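Local structure of rhodopsin (Rubrobacter xylanophilus, 6KFQ) at residues F138-F150 / F164-I176. The protein binds retinal as its chromophore within a seven-helix transmembrane bundle and probably acts as a light-driven proton pump. Numbering follows the deposited sequence.
Sequences FIGVLYLLVSRLF and FRTLAVLTIVLWI. With RET (retinal), chain R; MPG ([(Z)-octadec-9-enyl] (2R)-2,3-bis(oxidanyl)propanoate), chain C; MPG ([(Z)-octadec-9-enyl] (2R)-2,3-bis(oxidanyl)propanoate), chain F; MPG ([(Z)-octadec-9-enyl] (2R)-2,3-bis(oxidanyl)propanoate), chain J.
A single water joins F150 to R165 across the helix pair: it donates to F150 O (2.8 Å) and accepts from R165 NE (2.7 Å), lying in the plane of the guanidinium at its edge. R165 reaches it with a chain extended from CG to NE, its CG passing F150 CE2. Otherwise the interface is apolar. F164 turns its edge onto the ring of F150 in a T-shaped stack, planes 78° apart, with F164 CE2 over the ring centre 3.8 Å from F150 CG; the lipid of chain F covers the opposite face. Turned to a chi1 of -88°, some way past the usual -60°, the F150 side chain carries its ring across to A168, where F150 CZ meets A168 CB at 3.5 Å. F150 is thus a knob among F164, R165, A168 and I172, and an alanine here would probably leave the F164 edge without its aromatic face and open a gap beside A168. I172 returns the packing, set among L142, L145, V146 and F150, its CG1 3.7 Å from L145 CD2. At the other end F138 CZ presses on W175 CB (3.8 Å), and both rings line the retinal pocket, W175 carrying retinal C20 over one face. The antiparallel helices 124-153 and 158-184 pair within the microbial rhodopsin bundle, lipid chains along their outer side, while F138 and L149 touch helix 98-120 and T171 and L174 meet helix 194-218.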
ATOM      1  N   PHE A 138       7.305  -1.959  10.601  1.00 21.79           N
ATOM      2  CA  PHE A 138       7.626  -1.317   9.327  1.00 21.45           C
ATOM      3  C   PHE A 138       9.095  -1.507   8.979  1.00 23.73           C
ATOM      4  O   PHE A 138       9.435  -1.860   7.846  1.00 21.27           O
ATOM      5  CB  PHE A 138       7.268   0.167   9.417  1.00 21.32           C
ATOM      6  CG  PHE A 138       7.496   0.943   8.140  1.00 22.81           C
ATOM      7  CD1 PHE A 138       7.958   2.239   8.190  1.00 21.69           C
ATOM      8  CD2 PHE A 138       7.256   0.367   6.897  1.00 23.69           C
ATOM      9  CE1 PHE A 138       8.159   2.972   7.022  1.00 21.58           C
ATOM     10  CE2 PHE A 138       7.457   1.092   5.731  1.00 22.42           C
ATOM     11  CZ  PHE A 138       7.912   2.384   5.790  1.00 20.17           C
ATOM     12  N   ILE A 139       9.982  -1.312   9.952  1.00 29.10           N
ATOM     13  CA  ILE A 139      11.398  -1.513   9.680  1.00 24.31           C
ATOM     14  C   ILE A 139      11.661  -2.964   9.297  1.00 24.73           C
ATOM     15  O   ILE A 139      12.467  -3.246   8.403  1.00 25.53           O
ATOM     16  CB  ILE A 139      12.226  -1.057  10.887  1.00 27.30           C
ATOM     17  CG1 ILE A 139      11.984   0.433  11.122  1.00 27.88           C
ATOM     18  CG2 ILE A 139      13.714  -1.382  10.683  1.00 31.34           C
ATOM     19  CD1 ILE A 139      12.539   0.920  12.430  1.00 30.25           C
ATOM     20  N   GLY A 140      10.950  -3.903   9.930  1.00 25.29           N
ATOM     21  CA  GLY A 140      11.021  -5.290   9.492  1.00 25.57           C
ATOM     22  C   GLY A 140      10.654  -5.462   8.026  1.00 23.41           C
ATOM     23  O   GLY A 140      11.350  -6.152   7.280  1.00 25.36           O
ATOM     24  N   VAL A 141       9.547  -4.848   7.599  1.00 23.36           N
ATOM     25  CA  VAL A 141       9.125  -4.932   6.194  1.00 23.62           C
ATOM     26  C   VAL A 141      10.219  -4.410   5.273  1.00 24.35           C
ATOM     27  O   VAL A 141      10.594  -5.064   4.295  1.00 24.13           O
ATOM     28  CB  VAL A 141       7.811  -4.160   5.975  1.00 21.40           C
ATOM     29  CG1 VAL A 141       7.492  -4.039   4.455  1.00 19.50           C
ATOM     30  CG2 VAL A 141       6.680  -4.806   6.751  1.00 23.23           C
ATOM     31  N   LEU A 142      10.707  -3.196   5.542  1.00 23.93           N
ATOM     32  CA  LEU A 142      11.730  -2.608   4.681  1.00 24.51           C
ATOM     33  C   LEU A 142      12.959  -3.495   4.623  1.00 25.81           C
ATOM     34  O   LEU A 142      13.551  -3.694   3.555  1.00 25.84           O
ATOM     35  CB  LEU A 142      12.108  -1.221   5.197  1.00 26.17           C
ATOM     36  CG  LEU A 142      10.997  -0.189   5.294  1.00 30.31           C
ATOM     37  CD1 LEU A 142      11.527   1.042   6.007  1.00 30.07           C
ATOM     38  CD2 LEU A 142      10.478   0.179   3.896  1.00 27.25           C
ATOM     39  N   TYR A 143      13.336  -4.057   5.772  1.00 26.74           N
ATOM     40  CA  TYR A 143      14.522  -4.897   5.854  1.00 27.67           C
ATOM     41  C   TYR A 143      14.371  -6.165   5.026  1.00 29.13           C
ATOM     42  O   TYR A 143      15.308  -6.575   4.330  1.00 31.00           O
ATOM     43  CB  TYR A 143      14.790  -5.260   7.317  1.00 25.79           C
ATOM     44  CG  TYR A 143      16.051  -6.052   7.527  1.00 30.90           C
ATOM     45  CD1 TYR A 143      16.047  -7.444   7.481  1.00 32.90           C
ATOM     46  CD2 TYR A 143      17.251  -5.411   7.774  1.00 37.08           C
ATOM     47  CE1 TYR A 143      17.216  -8.172   7.673  1.00 37.03           C
ATOM     48  CE2 TYR A 143      18.413  -6.124   7.965  1.00 40.85           C
ATOM     49  CZ  TYR A 143      18.393  -7.500   7.906  1.00 43.73           C
ATOM     50  OH  TYR A 143      19.564  -8.197   8.111  1.00 54.12           O
ATOM     51  N   LEU A 144      13.221  -6.837   5.129  1.00 24.97           N
ATOM     52  CA  LEU A 144      13.034  -8.036   4.321  1.00 26.36           C
ATOM     53  C   LEU A 144      13.027  -7.675   2.847  1.00 30.18           C
ATOM     54  O   LEU A 144      13.596  -8.391   2.014  1.00 30.32           O
ATOM     55  CB  LEU A 144      11.739  -8.745   4.713  1.00 26.77           C
ATOM     56  CG  LEU A 144      11.831  -9.408   6.094  1.00 30.77           C
ATOM     57  CD1 LEU A 144      10.549 -10.154   6.415  1.00 32.06           C
ATOM     58  CD2 LEU A 144      13.009 -10.342   6.144  1.00 34.20           C
ATOM     59  N   LEU A 145      12.418  -6.541   2.516  1.00 25.92           N
ATOM     60  CA  LEU A 145      12.393  -6.093   1.129  1.00 27.53           C
ATOM     61  C   LEU A 145      13.804  -5.841   0.611  1.00 32.56           C
ATOM     62  O   LEU A 145      14.155  -6.259  -0.500  1.00 34.72           O
ATOM     63  CB  LEU A 145      11.533  -4.832   1.021  1.00 31.46           C
ATOM     64  CG  LEU A 145      11.408  -4.192  -0.363  1.00 41.95           C
ATOM     65  CD1 LEU A 145      10.742  -5.142  -1.349  1.00 44.38           C
ATOM     66  CD2 LEU A 145      10.639  -2.881  -0.264  1.00 43.14           C
ATOM     67  N   VAL A 146      14.633  -5.165   1.405  1.00 27.80           N
ATOM     68  CA  VAL A 146      15.940  -4.750   0.911  1.00 30.48           C
ATOM     69  C   VAL A 146      16.932  -5.906   0.955  1.00 36.71           C
ATOM     70  O   VAL A 146      17.693  -6.120   0.005  1.00 40.61           O
ATOM     71  CB  VAL A 146      16.447  -3.533   1.707  1.00 35.41           C
ATOM     72  CG1 VAL A 146      17.920  -3.289   1.428  1.00 41.61           C
ATOM     73  CG2 VAL A 146      15.625  -2.299   1.363  1.00 37.06           C
ATOM     74  N   SER A 147      16.935  -6.676   2.045  1.00 32.02           N
ATOM     75  CA  SER A 147      17.957  -7.704   2.216  1.00 33.73           C
ATOM     76  C   SER A 147      17.685  -8.952   1.385  1.00 35.71           C
ATOM     77  O   SER A 147      18.627  -9.651   1.004  1.00 43.74           O
ATOM     78  CB  SER A 147      18.069  -8.089   3.693  1.00 33.18           C
ATOM     79  OG  SER A 147      16.875  -8.714   4.131  1.00 34.85           O
ATOM     80  N   ARG A 148      16.422  -9.260   1.104  1.00 33.25           N
ATOM     81  CA  ARG A 148      16.070 -10.487   0.396  1.00 32.33           C
ATOM     82  C   ARG A 148      15.609 -10.249  -1.033  1.00 33.59           C
ATOM     83  O   ARG A 148      16.143 -10.857  -1.964  1.00 34.31           O
ATOM     84  CB  ARG A 148      14.977 -11.234   1.167  1.00 31.77           C
ATOM     85  CG  ARG A 148      14.493 -12.507   0.498  1.00 33.94           C
ATOM     86  CD  ARG A 148      15.564 -13.586   0.503  1.00 41.12           C
ATOM     87  NE  ARG A 148      15.082 -14.794  -0.150  1.00 45.49           N
ATOM     88  CZ  ARG A 148      14.482 -15.792   0.483  1.00 47.76           C
ATOM     89  NH1 ARG A 148      14.308 -15.737   1.797  1.00 48.66           N
ATOM     90  NH2 ARG A 148      14.068 -16.849  -0.199  1.00 51.36           N
ATOM     91  N   LEU A 149      14.621  -9.376  -1.243  1.00 31.90           N
ATOM     92  CA  LEU A 149      14.007  -9.306  -2.569  1.00 29.99           C
ATOM     93  C   LEU A 149      14.900  -8.616  -3.589  1.00 32.14           C
ATOM     94  O   LEU A 149      14.863  -8.978  -4.771  1.00 35.33           O
ATOM     95  CB  LEU A 149      12.647  -8.618  -2.493  1.00 28.83           C
ATOM     96  CG  LEU A 149      11.542  -9.434  -1.825  1.00 30.55           C
ATOM     97  CD1 LEU A 149      10.203  -8.723  -1.947  1.00 30.06           C
ATOM     98  CD2 LEU A 149      11.480 -10.833  -2.417  1.00 32.00           C
ATOM     99  N   PHE A 150      15.699  -7.622  -3.181  1.00 34.13           N
ATOM    100  CA  PHE A 150      16.620  -7.015  -4.140  1.00 35.14           C
ATOM    101  C   PHE A 150      17.623  -8.040  -4.644  1.00 36.62           C
ATOM    102  O   PHE A 150      17.989  -8.039  -5.826  1.00 34.20           O
ATOM    103  CB  PHE A 150      17.345  -5.821  -3.517  1.00 39.28           C
ATOM    104  CG  PHE A 150      16.605  -4.516  -3.662  1.00 38.55           C
ATOM    105  CD1 PHE A 150      15.663  -4.134  -2.724  1.00 35.94           C
ATOM    106  CD2 PHE A 150      16.852  -3.675  -4.744  1.00 41.00           C
ATOM    107  CE1 PHE A 150      14.972  -2.934  -2.848  1.00 33.99           C
ATOM    108  CE2 PHE A 150      16.169  -2.470  -4.877  1.00 38.30           C
ATOM    109  CZ  PHE A 150      15.229  -2.099  -3.925  1.00 37.76           C
ATOM    110  N   PHE A 164      11.314  -4.270 -10.981  1.00 35.26           N
ATOM    111  CA  PHE A 164      11.335  -4.493  -9.544  1.00 29.69           C
ATOM    112  C   PHE A 164      12.028  -3.341  -8.829  1.00 28.62           C
ATOM    113  O   PHE A 164      11.506  -2.790  -7.854  1.00 29.54           O
ATOM    114  CB  PHE A 164      12.039  -5.796  -9.177  1.00 29.41           C
ATOM    115  CG  PHE A 164      12.228  -5.911  -7.691  1.00 29.75           C
ATOM    116  CD1 PHE A 164      11.183  -6.343  -6.890  1.00 30.00           C
ATOM    117  CD2 PHE A 164      13.397  -5.473  -7.084  1.00 29.98           C
ATOM    118  CE1 PHE A 164      11.320  -6.399  -5.501  1.00 27.72           C
ATOM    119  CE2 PHE A 164      13.538  -5.523  -5.703  1.00 31.80           C
ATOM    120  CZ  PHE A 164      12.492  -5.981  -4.914  1.00 29.93           C
ATOM    121  N   ARG A 165      13.226  -2.984  -9.289  1.00 30.19           N
ATOM    122  CA  ARG A 165      13.983  -1.936  -8.617  1.00 34.25           C
ATOM    123  C   ARG A 165      13.219  -0.621  -8.623  1.00 33.87           C
ATOM    124  O   ARG A 165      13.196   0.096  -7.616  1.00 32.78           O
ATOM    125  CB  ARG A 165      15.350  -1.788  -9.280  1.00 36.87           C
ATOM    126  CG  ARG A 165      16.283  -2.940  -8.935  1.00 44.51           C
ATOM    127  CD  ARG A 165      17.434  -3.056  -9.913  1.00 53.30           C
ATOM    128  NE  ARG A 165      18.192  -4.284  -9.688  1.00 60.39           N
ATOM    129  CZ  ARG A 165      18.993  -4.844 -10.588  1.00 66.47           C
ATOM    130  NH1 ARG A 165      19.136  -4.288 -11.783  1.00 68.92           N
ATOM    131  NH2 ARG A 165      19.643  -5.963 -10.295  1.00 69.84           N
ATOM    132  N   THR A 166      12.567  -0.304  -9.742  1.00 34.58           N
ATOM    133  CA  THR A 166      11.775   0.917  -9.816  1.00 31.62           C
ATOM    134  C   THR A 166      10.624   0.890  -8.819  1.00 27.99           C
ATOM    135  O   THR A 166      10.414   1.853  -8.074  1.00 26.48           O
ATOM    136  CB  THR A 166      11.255   1.114 -11.238  1.00 32.58           C
ATOM    137  OG1 THR A 166      12.366   1.331 -12.108  1.00 34.36           O
ATOM    138  CG2 THR A 166      10.316   2.314 -11.294  1.00 33.07           C
ATOM    139  N   LEU A 167       9.860  -0.207  -8.794  1.00 25.59           N
ATOM    140  CA  LEU A 167       8.717  -0.277  -7.890  1.00 26.59           C
ATOM    141  C   LEU A 167       9.162  -0.345  -6.436  1.00 25.53           C
ATOM    142  O   LEU A 167       8.490   0.194  -5.547  1.00 23.97           O
ATOM    143  CB  LEU A 167       7.854  -1.483  -8.236  1.00 30.52           C
ATOM    144  CG  LEU A 167       7.160  -1.425  -9.601  1.00 32.18           C
ATOM    145  CD1 LEU A 167       6.332  -2.676  -9.792  1.00 32.80           C
ATOM    146  CD2 LEU A 167       6.306  -0.174  -9.729  1.00 29.33           C
ATOM    147  N   ALA A 168      10.272  -1.030  -6.167  1.00 28.18           N
ATOM    148  CA  ALA A 168      10.710  -1.178  -4.783  1.00 27.06           C
ATOM    149  C   ALA A 168      11.197   0.149  -4.215  1.00 25.21           C
ATOM    150  O   ALA A 168      10.909   0.475  -3.060  1.00 25.49           O
ATOM    151  CB  ALA A 168      11.800  -2.252  -4.683  1.00 27.00           C
ATOM    152  N   VAL A 169      11.951   0.918  -5.003  1.00 25.21           N
ATOM    153  CA  VAL A 169      12.377   2.241  -4.554  1.00 27.31           C
ATOM    154  C   VAL A 169      11.173   3.148  -4.388  1.00 27.95           C
ATOM    155  O   VAL A 169      11.058   3.875  -3.392  1.00 29.23           O
ATOM    156  CB  VAL A 169      13.405   2.841  -5.533  1.00 32.94           C
ATOM    157  CG1 VAL A 169      13.713   4.268  -5.167  1.00 34.57           C
ATOM    158  CG2 VAL A 169      14.674   2.031  -5.514  1.00 36.48           C
ATOM    159  N   LEU A 170      10.247   3.115  -5.352  1.00 23.20           N
ATOM    160  CA  LEU A 170       9.023   3.899  -5.222  1.00 25.00           C
ATOM    161  C   LEU A 170       8.278   3.549  -3.943  1.00 20.85           C
ATOM    162  O   LEU A 170       7.789   4.428  -3.223  1.00 19.94           O
ATOM    163  CB  LEU A 170       8.124   3.653  -6.433  1.00 24.22           C
ATOM    164  CG  LEU A 170       6.760   4.336  -6.357  1.00 31.07           C
ATOM    165  CD1 LEU A 170       6.922   5.851  -6.407  1.00 35.30           C
ATOM    166  CD2 LEU A 170       5.862   3.873  -7.497  1.00 30.87           C
ATOM    167  N   THR A 171       8.147   2.256  -3.674  1.00 22.57           N
ATOM    168  CA  THR A 171       7.485   1.784  -2.464  1.00 21.99           C
ATOM    169  C   THR A 171       8.191   2.291  -1.213  1.00 22.14           C
ATOM    170  O   THR A 171       7.556   2.849  -0.314  1.00 21.02           O
ATOM    171  CB  THR A 171       7.423   0.252  -2.504  1.00 20.82           C
ATOM    172  OG1 THR A 171       6.525  -0.161  -3.559  1.00 22.27           O
ATOM    173  CG2 THR A 171       6.967  -0.342  -1.183  1.00 20.67           C
ATOM    174  N   ILE A 172       9.508   2.108  -1.132  1.00 21.90           N
ATOM    175  CA  ILE A 172      10.220   2.510   0.080  1.00 23.06           C
ATOM    176  C   ILE A 172      10.063   4.007   0.328  1.00 23.21           C
ATOM    177  O   ILE A 172       9.763   4.443   1.449  1.00 25.15           O
ATOM    178  CB  ILE A 172      11.697   2.097  -0.014  1.00 27.89           C
ATOM    179  CG1 ILE A 172      11.837   0.571  -0.014  1.00 26.57           C
ATOM    180  CG2 ILE A 172      12.506   2.670   1.149  1.00 27.62           C
ATOM    181  CD1 ILE A 172      13.244   0.125  -0.329  1.00 25.17           C
ATOM    182  N   VAL A 173      10.220   4.821  -0.721  1.00 25.71           N
ATOM    183  CA  VAL A 173      10.107   6.270  -0.560  1.00 24.21           C
ATOM    184  C   VAL A 173       8.710   6.651  -0.094  1.00 22.15           C
ATOM    185  O   VAL A 173       8.542   7.420   0.862  1.00 22.74           O
ATOM    186  CB  VAL A 173      10.476   6.989  -1.869  1.00 25.17           C
ATOM    187  CG1 VAL A 173      10.143   8.458  -1.769  1.00 29.59           C
ATOM    188  CG2 VAL A 173      11.967   6.790  -2.171  1.00 27.84           C
ATOM    189  N   LEU A 174       7.685   6.141  -0.774  1.00 21.45           N
ATOM    190  CA  LEU A 174       6.320   6.547  -0.452  1.00 22.47           C
ATOM    191  C   LEU A 174       5.886   6.004   0.902  1.00 21.88           C
ATOM    192  O   LEU A 174       5.253   6.719   1.686  1.00 19.64           O
ATOM    193  CB  LEU A 174       5.356   6.082  -1.551  1.00 20.32           C
ATOM    194  CG  LEU A 174       5.466   6.778  -2.910  1.00 22.30           C
ATOM    195  CD1 LEU A 174       4.464   6.165  -3.866  1.00 23.17           C
ATOM    196  CD2 LEU A 174       5.221   8.276  -2.793  1.00 22.54           C
ATOM    197  N   TRP A 175       6.223   4.746   1.206  1.00 20.17           N
ATOM    198  CA  TRP A 175       5.725   4.170   2.449  1.00 21.19           C
ATOM    199  C   TRP A 175       6.323   4.862   3.661  1.00 20.07           C
ATOM    200  O   TRP A 175       5.664   4.974   4.692  1.00 22.77           O
ATOM    201  CB  TRP A 175       6.005   2.670   2.514  1.00 18.11           C
ATOM    202  CG  TRP A 175       5.149   1.821   1.593  1.00 17.98           C
ATOM    203  CD1 TRP A 175       4.668   2.171   0.358  1.00 21.53           C
ATOM    204  CD2 TRP A 175       4.681   0.483   1.841  1.00 19.84           C
ATOM    205  NE1 TRP A 175       3.935   1.130  -0.178  1.00 21.83           N
ATOM    206  CE2 TRP A 175       3.938   0.081   0.707  1.00 19.93           C
ATOM    207  CE3 TRP A 175       4.826  -0.413   2.907  1.00 22.47           C
ATOM    208  CZ2 TRP A 175       3.336  -1.176   0.616  1.00 18.13           C
ATOM    209  CZ3 TRP A 175       4.232  -1.657   2.818  1.00 21.61           C
ATOM    210  CH2 TRP A 175       3.493  -2.030   1.685  1.00 20.21           C
ATOM    211  N   ILE A 176       7.573   5.313   3.563  1.00 20.98           N
ATOM    212  CA  ILE A 176       8.177   6.068   4.653  1.00 19.42           C
ATOM    213  C   ILE A 176       7.393   7.348   4.932  1.00 20.27           C
ATOM    214  O   ILE A 176       7.331   7.815   6.077  1.00 21.21           O
ATOM    215  CB  ILE A 176       9.653   6.331   4.320  1.00 23.18           C
ATOM    216  CG1 ILE A 176      10.453   5.036   4.496  1.00 22.53           C
ATOM    217  CG2 ILE A 176      10.226   7.438   5.191  1.00 27.40           C
ATOM    218  CD1 ILE A 176      11.844   5.133   3.975  1.00 24.81           C
TER
HETATM  219  C1  RET R 317       1.197   3.963  10.141  1.00 23.15           C
HETATM  220  C2  RET R 317       1.225   4.543  11.562  1.00 24.51           C
HETATM  221  C3  RET R 317       2.115   3.803  12.537  1.00 25.96           C
HETATM  222  C4  RET R 317       3.536   3.702  12.018  1.00 25.04           C
HETATM  223  C5  RET R 317       3.631   3.376  10.544  1.00 26.76           C
HETATM  224  C6  RET R 317       2.571   3.404   9.716  1.00 23.58           C
HETATM  225  C7  RET R 317       2.752   3.081   8.308  1.00 24.66           C
HETATM  226  C8  RET R 317       1.840   2.913   7.312  1.00 24.79           C
HETATM  227  C9  RET R 317       2.052   2.602   5.917  1.00 21.35           C
HETATM  228  C10 RET R 317       1.005   2.675   5.075  1.00 19.98           C
HETATM  229  C11 RET R 317       0.989   2.406   3.666  1.00 20.84           C
HETATM  230  C12 RET R 317      -0.143   2.490   2.975  1.00 21.47           C
HETATM  231  C13 RET R 317      -0.326   2.233   1.565  1.00 20.90           C
HETATM  232  C14 RET R 317      -1.582   2.255   1.060  1.00 20.73           C
HETATM  233  C15 RET R 317      -1.989   1.995  -0.292  1.00 21.73           C
HETATM  234  C16 RET R 317       0.130   2.859  10.115  1.00 19.94           C
HETATM  235  C17 RET R 317       0.735   5.126   9.242  1.00 21.62           C
HETATM  236  C18 RET R 317       4.985   2.843  10.161  1.00 25.32           C
HETATM  237  C19 RET R 317       3.437   2.237   5.463  1.00 19.24           C
HETATM  238  C20 RET R 317       0.889   1.918   0.739  1.00 17.52           C
HETATM  239  C2  MPG C 302      20.453  -4.991   4.241  1.00 61.27           C
HETATM  240  C3  MPG C 302      20.126  -4.088   5.409  1.00 61.68           C
HETATM  241  C4  MPG C 302      18.912  -3.222   5.171  1.00 61.71           C
HETATM  242  C5  MPG C 302      18.462  -2.415   6.370  1.00 61.55           C
HETATM  243  C6  MPG C 302      17.086  -1.807   6.210  1.00 62.13           C
HETATM  244  C7  MPG C 302      16.528  -1.147   7.465  1.00 61.54           C
HETATM  245  C8  MPG C 302      17.123   0.190   7.786  1.00 61.11           C
HETATM  246  C9  MPG C 302      16.657   0.729   9.103  1.00 59.66           C
HETATM  247  C10 MPG C 302      15.933   1.792   9.330  1.00 58.42           C
HETATM  248  C11 MPG C 302      15.299   2.710   8.333  1.00 59.88           C
HETATM  249  C12 MPG C 302      13.807   2.745   8.459  1.00 57.53           C
HETATM  250  C13 MPG C 302      13.182   4.116   8.263  1.00 51.69           C
HETATM  251  C14 MPG C 302      11.777   4.213   8.800  1.00 45.15           C
HETATM  252  C15 MPG C 302      11.305   5.620   9.060  1.00 45.99           C
HETATM  253  C16 MPG C 302      10.125   5.705   9.995  1.00 46.70           C
HETATM  254  C17 MPG C 302       9.724   7.108  10.374  1.00 47.23           C
HETATM  255  C18 MPG C 302       8.649   7.170  11.433  1.00 49.34           C
HETATM  256  C4  MPG F 305      18.743  -1.274  -1.888  1.00 61.37           C
HETATM  257  C5  MPG F 305      18.160  -0.020  -2.494  1.00 62.12           C
HETATM  258  C6  MPG F 305      17.473   0.886  -1.500  1.00 61.98           C
HETATM  259  C7  MPG F 305      16.833   2.128  -2.111  1.00 61.85           C
HETATM  260  C8  MPG F 305      16.284   3.081  -1.095  1.00 61.55           C
HETATM  261  C9  MPG F 305      15.607   4.283  -1.679  1.00 59.97           C
HETATM  262  C10 MPG F 305      15.200   5.301  -0.963  1.00 59.22           C
HETATM  263  C11 MPG F 305      15.393   5.394   0.519  1.00 59.49           C
HETATM  264  C12 MPG F 305      15.110   6.748   1.091  1.00 59.35           C
HETATM  265  C13 MPG F 305      13.642   7.133   1.168  1.00 59.31           C
HETATM  266  C14 MPG F 305      13.425   8.511   1.746  1.00 58.29           C
HETATM  267  C15 MPG F 305      11.989   8.893   2.016  1.00 54.33           C
HETATM  268  C16 MPG F 305      11.848  10.282   2.590  1.00 52.83           C
HETATM  269  C17 MPG F 305      10.477  10.693   3.056  1.00 52.90           C
HETATM  270  C18 MPG F 305      10.444  12.076   3.664  1.00 52.59           C
HETATM  271  C14 MPG J 309      10.748   6.275  -8.914  1.00 53.35           C
HETATM  272  C15 MPG J 309      11.579   6.396  -7.662  1.00 51.78           C
HETATM  273  C16 MPG J 309      10.813   6.867  -6.449  1.00 50.61           C
HETATM  274  C17 MPG J 309      10.183   8.227  -6.585  1.00 48.47           C
HETATM  275  C18 MPG J 309       9.500   8.717  -5.330  1.00 48.17           C
HETATM  276  O   HOH W   1      18.206  -5.681  -7.353  1.00 43.15           O